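Local structure of protein toll (Drosophila melanogaster, 4LXR) at residues Thr57-Ile69 / Met81-Leu95. The protein serves as the receptor for cleaved, activated Spaetzle, turning on Toll signalling in dorsal-ventral patterning of the embryo and in antifungal immunity. Numbering follows the deposited sequence.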
ATOM      1  N   THR A  57      36.380  18.062 -32.880  1.00 38.85           N
ATOM      2  CA  THR A  57      37.467  17.822 -31.946  1.00 39.62           C
ATOM      3  C   THR A  57      38.149  19.134 -31.501  1.00 42.28           C
ATOM      4  O   THR A  57      38.669  19.235 -30.388  1.00 42.37           O
ATOM      5  CB  THR A  57      38.466  16.798 -32.556  1.00 39.14           C
ATOM      6  OG1 THR A  57      38.308  15.528 -31.897  1.00 40.60           O
ATOM      7  CG2 THR A  57      39.890  17.272 -32.455  1.00 47.30           C
ATOM      8  N   THR A  58      38.115  20.149 -32.359  1.00 39.24           N
ATOM      9  CA  THR A  58      38.635  21.463 -31.979  1.00 46.40           C
ATOM     10  C   THR A  58      37.854  22.122 -30.824  1.00 45.47           C
ATOM     11  O   THR A  58      38.355  23.055 -30.197  1.00 47.30           O
ATOM     12  CB  THR A  58      38.691  22.439 -33.177  1.00 46.48           C
ATOM     13  OG1 THR A  58      37.367  22.867 -33.520  1.00 54.64           O
ATOM     14  CG2 THR A  58      39.331  21.771 -34.377  1.00 43.37           C
ATOM     15  N   ASP A  59      36.636  21.651 -30.550  1.00 39.88           N
ATOM     16  CA  ASP A  59      35.836  22.212 -29.456  1.00 43.64           C
ATOM     17  C   ASP A  59      36.506  22.043 -28.085  1.00 43.12           C
ATOM     18  O   ASP A  59      36.207  22.793 -27.153  1.00 43.38           O
ATOM     19  CB  ASP A  59      34.429  21.605 -29.414  1.00 42.07           C
ATOM     20  CG  ASP A  59      33.543  22.086 -30.544  1.00 49.20           C
ATOM     21  OD1 ASP A  59      33.904  23.074 -31.218  1.00 53.73           O
ATOM     22  OD2 ASP A  59      32.470  21.477 -30.746  1.00 53.20           O
ATOM     23  N   TYR A  60      37.415  21.073 -27.966  1.00 37.67           N
ATOM     24  CA  TYR A  60      38.162  20.876 -26.717  1.00 40.73           C
ATOM     25  C   TYR A  60      38.955  22.116 -26.281  1.00 46.56           C
ATOM     26  O   TYR A  60      39.432  22.193 -25.151  1.00 49.07           O
ATOM     27  CB  TYR A  60      39.082  19.651 -26.804  1.00 32.20           C
ATOM     28  CG  TYR A  60      38.351  18.335 -26.665  1.00 32.10           C
ATOM     29  CD1 TYR A  60      37.671  18.016 -25.493  1.00 28.72           C
ATOM     30  CD2 TYR A  60      38.348  17.400 -27.701  1.00 27.63           C
ATOM     31  CE1 TYR A  60      36.997  16.813 -25.362  1.00 24.34           C
ATOM     32  CE2 TYR A  60      37.687  16.193 -27.574  1.00 23.47           C
ATOM     33  CZ  TYR A  60      37.011  15.904 -26.400  1.00 27.26           C
ATOM     34  OH  TYR A  60      36.343  14.708 -26.272  1.00 32.63           O
ATOM     35  N   GLN A  61      39.079  23.078 -27.189  1.00 48.26           N
ATOM     36  CA  GLN A  61      39.705  24.366 -26.926  1.00 54.26           C
ATOM     37  C   GLN A  61      38.904  25.158 -25.892  1.00 55.84           C
ATOM     38  O   GLN A  61      39.430  26.061 -25.236  1.00 51.56           O
ATOM     39  CB  GLN A  61      39.759  25.159 -28.228  1.00 58.89           C
ATOM     40  CG  GLN A  61      40.745  26.303 -28.262  1.00 74.70           C
ATOM     41  CD  GLN A  61      40.804  26.953 -29.636  1.00 82.26           C
ATOM     42  OE1 GLN A  61      40.006  26.626 -30.519  1.00 80.62           O
ATOM     43  NE2 GLN A  61      41.753  27.871 -29.827  1.00 84.36           N
ATOM     44  N   GLN A  62      37.625  24.827 -25.750  1.00 47.72           N
ATOM     45  CA  GLN A  62      36.768  25.569 -24.833  1.00 47.20           C
ATOM     46  C   GLN A  62      36.746  24.945 -23.441  1.00 46.50           C
ATOM     47  O   GLN A  62      35.884  25.271 -22.632  1.00 48.38           O
ATOM     48  CB  GLN A  62      35.348  25.685 -25.390  1.00 40.25           C
ATOM     49  CG  GLN A  62      35.287  26.373 -26.736  1.00 46.05           C
ATOM     50  CD  GLN A  62      33.985  26.120 -27.468  1.00 49.75           C
ATOM     51  OE1 GLN A  62      32.904  26.230 -26.892  1.00 54.09           O
ATOM     52  NE2 GLN A  62      34.083  25.778 -28.749  1.00 51.72           N
ATOM     53  N   LEU A  63      37.684  24.037 -23.175  1.00 48.00           N
ATOM     54  CA  LEU A  63      37.819  23.436 -21.850  1.00 50.15           C
ATOM     55  C   LEU A  63      38.235  24.555 -20.906  1.00 51.69           C
ATOM     56  O   LEU A  63      38.877  25.501 -21.336  1.00 46.04           O
ATOM     57  CB  LEU A  63      38.919  22.375 -21.870  1.00 44.84           C
ATOM     58  CG  LEU A  63      38.725  20.864 -21.678  1.00 42.81           C
ATOM     59  CD1 LEU A  63      37.287  20.371 -21.784  1.00 30.54           C
ATOM     60  CD2 LEU A  63      39.637  20.127 -22.669  1.00 38.10           C
ATOM     61  N   PRO A  64      37.872  24.458 -19.616  1.00 50.88           N
ATOM     62  CA  PRO A  64      38.405  25.452 -18.678  1.00 53.22           C
ATOM     63  C   PRO A  64      39.933  25.351 -18.597  1.00 51.98           C
ATOM     64  O   PRO A  64      40.471  24.259 -18.723  1.00 51.82           O
ATOM     65  CB  PRO A  64      37.760  25.055 -17.344  1.00 40.48           C
ATOM     66  CG  PRO A  64      37.456  23.603 -17.490  1.00 42.78           C
ATOM     67  CD  PRO A  64      37.076  23.420 -18.938  1.00 41.65           C
ATOM     68  N   LYS A  65      40.615  26.478 -18.406  1.00 52.97           N
ATOM     69  CA  LYS A  65      42.072  26.503 -18.287  1.00 49.85           C
ATOM     70  C   LYS A  65      42.505  26.547 -16.826  1.00 52.93           C
ATOM     71  O   LYS A  65      41.891  27.244 -16.017  1.00 59.45           O
ATOM     72  CB  LYS A  65      42.648  27.728 -19.002  1.00 50.84           C
ATOM     73  CG  LYS A  65      42.421  27.774 -20.500  1.00 56.26           C
ATOM     74  CD  LYS A  65      43.093  29.006 -21.107  1.00 63.74           C
ATOM     75  CE  LYS A  65      43.084  28.973 -22.633  1.00 69.03           C
ATOM     76  NZ  LYS A  65      41.799  29.434 -23.235  1.00 72.90           N
ATOM     77  N   LYS A  66      43.568  25.813 -16.502  1.00 49.52           N
ATOM     78  CA  LYS A  66      44.160  25.809 -15.162  1.00 57.34           C
ATOM     79  C   LYS A  66      43.216  25.322 -14.055  1.00 53.37           C
ATOM     80  O   LYS A  66      43.177  25.901 -12.969  1.00 50.08           O
ATOM     81  CB  LYS A  66      44.709  27.197 -14.806  1.00 69.05           C
ATOM     82  CG  LYS A  66      45.843  27.677 -15.710  1.00 81.20           C
ATOM     83  CD  LYS A  66      47.035  26.731 -15.651  1.00 84.90           C
ATOM     84  CE  LYS A  66      47.626  26.664 -14.248  1.00 88.07           C
ATOM     85  NZ  LYS A  66      48.617  25.561 -14.101  1.00 84.05           N
ATOM     86  N   LEU A  67      42.470  24.256 -14.317  1.00 47.88           N
ATOM     87  CA  LEU A  67      41.511  23.766 -13.332  1.00 48.28           C
ATOM     88  C   LEU A  67      42.189  23.217 -12.077  1.00 52.87           C
ATOM     89  O   LEU A  67      41.714  23.437 -10.959  1.00 60.02           O
ATOM     90  CB  LEU A  67      40.622  22.686 -13.934  1.00 45.73           C
ATOM     91  CG  LEU A  67      39.166  23.043 -14.207  1.00 50.92           C
ATOM     92  CD1 LEU A  67      38.322  21.786 -14.254  1.00 43.49           C
ATOM     93  CD2 LEU A  67      38.647  23.989 -13.155  1.00 64.11           C
ATOM     94  N   ARG A  68      43.299  22.509 -12.277  1.00 46.66           N
ATOM     95  CA  ARG A  68      44.010  21.818 -11.198  1.00 47.33           C
ATOM     96  C   ARG A  68      43.093  20.964 -10.325  1.00 47.64           C
ATOM     97  O   ARG A  68      43.022  21.155  -9.114  1.00 52.68           O
ATOM     98  CB  ARG A  68      44.820  22.800 -10.342  1.00 46.86           C
ATOM     99  CG  ARG A  68      45.904  23.543 -11.111  1.00 60.09           C
ATOM    100  CD  ARG A  68      46.843  24.316 -10.180  1.00 74.91           C
ATOM    101  NE  ARG A  68      48.020  23.531  -9.800  1.00 85.95           N
ATOM    102  CZ  ARG A  68      48.258  23.055  -8.577  1.00 86.25           C
ATOM    103  NH1 ARG A  68      49.360  22.350  -8.342  1.00 80.23           N
ATOM    104  NH2 ARG A  68      47.402  23.288  -7.588  1.00 88.29           N
ATOM    105  N   ILE A  69      42.387  20.022 -10.935  1.00 47.09           N
ATOM    106  CA  ILE A  69      41.462  19.188 -10.169  1.00 51.81           C
ATOM    107  C   ILE A  69      42.169  18.379  -9.067  1.00 54.27           C
ATOM    108  O   ILE A  69      41.680  18.302  -7.947  1.00 41.64           O
ATOM    109  CB  ILE A  69      40.602  18.288 -11.092  1.00 45.20           C
ATOM    110  CG1 ILE A  69      39.703  19.159 -11.978  1.00 36.60           C
ATOM    111  CG2 ILE A  69      39.779  17.290 -10.278  1.00 36.48           C
ATOM    112  CD1 ILE A  69      38.772  18.383 -12.867  1.00 34.32           C
ATOM    113  N   MET A  81      33.903  13.356 -27.914  1.00 24.10           N
ATOM    114  CA  MET A  81      34.526  12.788 -29.106  1.00 32.28           C
ATOM    115  C   MET A  81      35.883  12.240 -28.746  1.00 30.10           C
ATOM    116  O   MET A  81      36.595  12.822 -27.918  1.00 28.10           O
ATOM    117  CB  MET A  81      34.666  13.849 -30.208  1.00 23.63           C
ATOM    118  CG  MET A  81      33.317  14.412 -30.603  1.00 26.33           C
ATOM    119  SD  MET A  81      33.401  15.662 -31.863  1.00 34.66           S
ATOM    120  CE  MET A  81      33.939  14.687 -33.270  1.00 30.00           C
ATOM    121  N   LEU A  82      36.234  11.109 -29.351  1.00 30.18           N
ATOM    122  CA  LEU A  82      37.590  10.598 -29.240  1.00 22.90           C
ATOM    123  C   LEU A  82      38.529  11.636 -29.839  1.00 31.61           C
ATOM    124  O   LEU A  82      38.307  12.130 -30.955  1.00 37.77           O
ATOM    125  CB  LEU A  82      37.726   9.235 -29.923  1.00 22.11           C
ATOM    126  CG  LEU A  82      36.953   8.161 -29.150  1.00 26.63           C
ATOM    127  CD1 LEU A  82      36.806   6.860 -29.971  1.00 21.55           C
ATOM    128  CD2 LEU A  82      37.619   7.905 -27.796  1.00 18.71           C
ATOM    129  N   PRO A  83      39.585  11.979 -29.090  1.00 31.53           N
ATOM    130  CA  PRO A  83      40.410  13.152 -29.387  1.00 33.53           C
ATOM    131  C   PRO A  83      41.458  12.935 -30.485  1.00 37.49           C
ATOM    132  O   PRO A  83      42.624  13.287 -30.296  1.00 39.84           O
ATOM    133  CB  PRO A  83      41.083  13.433 -28.042  1.00 29.05           C
ATOM    134  CG  PRO A  83      41.175  12.118 -27.393  1.00 30.46           C
ATOM    135  CD  PRO A  83      39.960  11.349 -27.813  1.00 28.05           C
ATOM    136  N   GLY A  84      41.051  12.375 -31.616  1.00 37.84           N
ATOM    137  CA  GLY A  84      41.970  12.155 -32.726  1.00 35.63           C
ATOM    138  C   GLY A  84      43.169  11.264 -32.401  1.00 38.10           C
ATOM    139  O   GLY A  84      43.038  10.214 -31.771  1.00 47.19           O
ATOM    140  N   HIS A  85      44.348  11.691 -32.833  1.00 27.07           N
ATOM    141  CA  HIS A  85      45.576  10.951 -32.578  1.00 35.01           C
ATOM    142  C   HIS A  85      46.253  11.433 -31.299  1.00 32.97           C
ATOM    143  O   HIS A  85      47.474  11.431 -31.193  1.00 40.53           O
ATOM    144  CB  HIS A  85      46.512  11.097 -33.774  1.00 43.20           C
ATOM    145  CG  HIS A  85      45.931  10.566 -35.045  1.00 54.27           C
ATOM    146  ND1 HIS A  85      45.243   9.370 -35.101  1.00 58.56           N
ATOM    147  CD2 HIS A  85      45.909  11.073 -36.299  1.00 58.70           C
ATOM    148  CE1 HIS A  85      44.839   9.156 -36.340  1.00 64.75           C
ATOM    149  NE2 HIS A  85      45.230  10.174 -37.087  1.00 66.55           N
ATOM    150  N   THR A  86      45.431  11.844 -30.339  1.00 28.38           N
ATOM    151  CA  THR A  86      45.874  12.364 -29.059  1.00 29.68           C
ATOM    152  C   THR A  86      45.372  11.444 -27.931  1.00 27.70           C
ATOM    153  O   THR A  86      44.235  11.003 -27.957  1.00 30.24           O
ATOM    154  CB  THR A  86      45.289  13.780 -28.866  1.00 32.36           C
ATOM    155  OG1 THR A  86      45.892  14.672 -29.812  1.00 39.47           O
ATOM    156  CG2 THR A  86      45.502  14.293 -27.448  1.00 29.52           C
ATOM    157  N   PRO A  87      46.226  11.141 -26.946  1.00 28.12           N
ATOM    158  CA  PRO A  87      45.756  10.323 -25.815  1.00 21.57           C
ATOM    159  C   PRO A  87      44.678  11.052 -24.972  1.00 24.40           C
ATOM    160  O   PRO A  87      44.720  12.281 -24.848  1.00 24.62           O
ATOM    161  CB  PRO A  87      47.023  10.103 -24.989  1.00 21.88           C
ATOM    162  CG  PRO A  87      48.200  10.209 -26.071  1.00 22.42           C
ATOM    163  CD  PRO A  87      47.700  11.299 -26.991  1.00 23.38           C
ATOM    164  N   ILE A  88      43.732  10.299 -24.407  1.00 29.02           N
ATOM    165  CA  ILE A  88      42.708  10.875 -23.525  1.00 23.69           C
ATOM    166  C   ILE A  88      43.429  11.458 -22.319  1.00 30.87           C
ATOM    167  O   ILE A  88      42.981  12.453 -21.748  1.00 26.90           O
ATOM    168  CB  ILE A  88      41.626   9.836 -23.124  1.00 22.47           C
ATOM    169  CG1 ILE A  88      40.790   9.452 -24.348  1.00 21.14           C
ATOM    170  CG2 ILE A  88      40.656  10.373 -22.017  1.00 20.02           C
ATOM    171  CD1 ILE A  88      39.980   8.156 -24.187  1.00 18.61           C
ATOM    172  N   ALA A  89      44.583  10.873 -21.977  1.00 23.65           N
ATOM    173  CA  ALA A  89      45.381  11.363 -20.847  1.00 25.60           C
ATOM    174  C   ALA A  89      45.750  12.841 -21.010  1.00 36.24           C
ATOM    175  O   ALA A  89      45.894  13.559 -20.026  1.00 36.12           O
ATOM    176  CB  ALA A  89      46.648  10.522 -20.668  1.00 25.46           C
ATOM    177  N   SER A  90      45.905  13.292 -22.255  1.00 34.83           N
ATOM    178  CA  SER A  90      46.195  14.697 -22.517  1.00 27.56           C
ATOM    179  C   SER A  90      45.039  15.640 -22.149  1.00 31.94           C
ATOM    180  O   SER A  90      45.269  16.751 -21.680  1.00 36.16           O
ATOM    181  CB  SER A  90      46.619  14.890 -23.970  1.00 28.20           C
ATOM    182  OG  SER A  90      47.913  14.347 -24.173  1.00 30.73           O
ATOM    183  N   ILE A  91      43.802  15.210 -22.360  1.00 32.02           N
ATOM    184  CA  ILE A  91      42.663  15.983 -21.857  1.00 38.01           C
ATOM    185  C   ILE A  91      42.708  16.039 -20.326  1.00 40.06           C
ATOM    186  O   ILE A  91      42.576  17.114 -19.726  1.00 35.95           O
ATOM    187  CB  ILE A  91      41.312  15.406 -22.331  1.00 31.94           C
ATOM    188  CG1 ILE A  91      41.143  15.649 -23.830  1.00 30.35           C
ATOM    189  CG2 ILE A  91      40.158  16.041 -21.562  1.00 33.92           C
ATOM    190  CD1 ILE A  91      40.287  14.610 -24.513  1.00 27.39           C
ATOM    191  N   LEU A  92      42.939  14.887 -19.701  1.00 32.83           N
ATOM    192  CA  LEU A  92      43.015  14.812 -18.242  1.00 31.30           C
ATOM    193  C   LEU A  92      44.189  15.630 -17.666  1.00 35.30           C
ATOM    194  O   LEU A  92      44.028  16.304 -16.629  1.00 38.99           O
ATOM    195  CB  LEU A  92      43.040  13.352 -17.761  1.00 31.21           C
ATOM    196  CG  LEU A  92      41.932  12.424 -18.289  1.00 30.07           C
ATOM    197  CD1 LEU A  92      41.895  11.088 -17.559  1.00 25.34           C
ATOM    198  CD2 LEU A  92      40.566  13.080 -18.255  1.00 35.29           C
ATOM    199  N   ASP A  93      45.351  15.591 -18.327  1.00 26.12           N
ATOM    200  CA  ASP A  93      46.483  16.429 -17.915  1.00 30.73           C
ATOM    201  C   ASP A  93      46.082  17.901 -17.925  1.00 35.35           C
ATOM    202  O   ASP A  93      46.386  18.632 -16.995  1.00 37.72           O
ATOM    203  CB  ASP A  93      47.709  16.272 -18.828  1.00 34.92           C
ATOM    204  CG  ASP A  93      48.263  14.854 -18.850  1.00 41.16           C
ATOM    205  OD1 ASP A  93      48.010  14.093 -17.900  1.00 42.36           O
ATOM    206  OD2 ASP A  93      48.949  14.502 -19.831  1.00 43.57           O
ATOM    207  N   TYR A  94      45.400  18.316 -18.991  1.00 40.42           N
ATOM    208  CA  TYR A  94      45.002  19.707 -19.181  1.00 38.26           C
ATOM    209  C   TYR A  94      44.163  20.183 -18.006  1.00 37.24           C
ATOM    210  O   TYR A  94      44.290  21.317 -17.553  1.00 37.41           O
ATOM    211  CB  TYR A  94      44.184  19.851 -20.464  1.00 32.88           C
ATOM    212  CG  TYR A  94      43.982  21.280 -20.914  1.00 35.70           C
ATOM    213  CD1 TYR A  94      45.001  21.970 -21.566  1.00 34.80           C
ATOM    214  CD2 TYR A  94      42.771  21.942 -20.686  1.00 34.60           C
ATOM    215  CE1 TYR A  94      44.823  23.274 -21.982  1.00 39.77           C
ATOM    216  CE2 TYR A  94      42.582  23.242 -21.098  1.00 33.76           C
ATOM    217  CZ  TYR A  94      43.615  23.906 -21.745  1.00 39.59           C
ATOM    218  OH  TYR A  94      43.439  25.198 -22.162  1.00 46.60           O
ATOM    219  N   LEU A  95      43.306  19.300 -17.516  1.00 32.89           N
ATOM    220  CA  LEU A  95      42.428  19.609 -16.405  1.00 32.52           C
ATOM    221  C   LEU A  95      43.139  19.408 -15.070  1.00 34.81           C
ATOM    222  O   LEU A  95      42.572  19.669 -14.009  1.00 36.54           O
ATOM    223  CB  LEU A  95      41.179  18.741 -16.491  1.00 39.51           C
ATOM    224  CG  LEU A  95      40.323  19.060 -17.714  1.00 40.74           C
ATOM    225  CD1 LEU A  95      39.143  18.074 -17.836  1.00 33.87           C
ATOM    226  CD2 LEU A  95      39.851  20.512 -17.612  1.00 32.35           C
TER
HETATM  227  O   HOH W   1      41.030  25.972 -22.890  1.00 53.07           O
HETATM  228  O   HOH W   2      42.005  23.136 -17.154  1.00 34.59           O
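The hydroxyl of Y60 donates a hydrogen bond to the backbone carbonyl of M81, OH to O 2.5 Å, in the carbonyl plane and on a lone pair. With CG beside the backbone N (chi1 -77°), the ring presents its edge to that oxygen and one face to I91, whose CD1 sits 4.1 Å from the centroid in a CH-pi contact. Tyrosine suits this place because its hydroxyl meets a backbone carbonyl while its ring face takes a helix methyl; a leucine here would probably leave the M81 carbonyl without this donor and I91 without its aromatic face. On the last helical turn, Y94 holds CG anti to the backbone N (chi1 -167°), which swings its ring across L63, CE2 to CB 3.8 Å. Its OH donates to a water that in turn bridges the carbonyls of Q61 and L63. The end of the L95 side chain reaches P64 and L67, CD2 lying 3.9 Å from both P64 CG and L67 CD1, while I69 N bonds to L95 O at 3.1 Å, nearly straight at 176°. L63, P64, L67 and I69 also pack on strand 38-43, consistent with the N-terminal capping region of a leucine-rich-repeat solenoid.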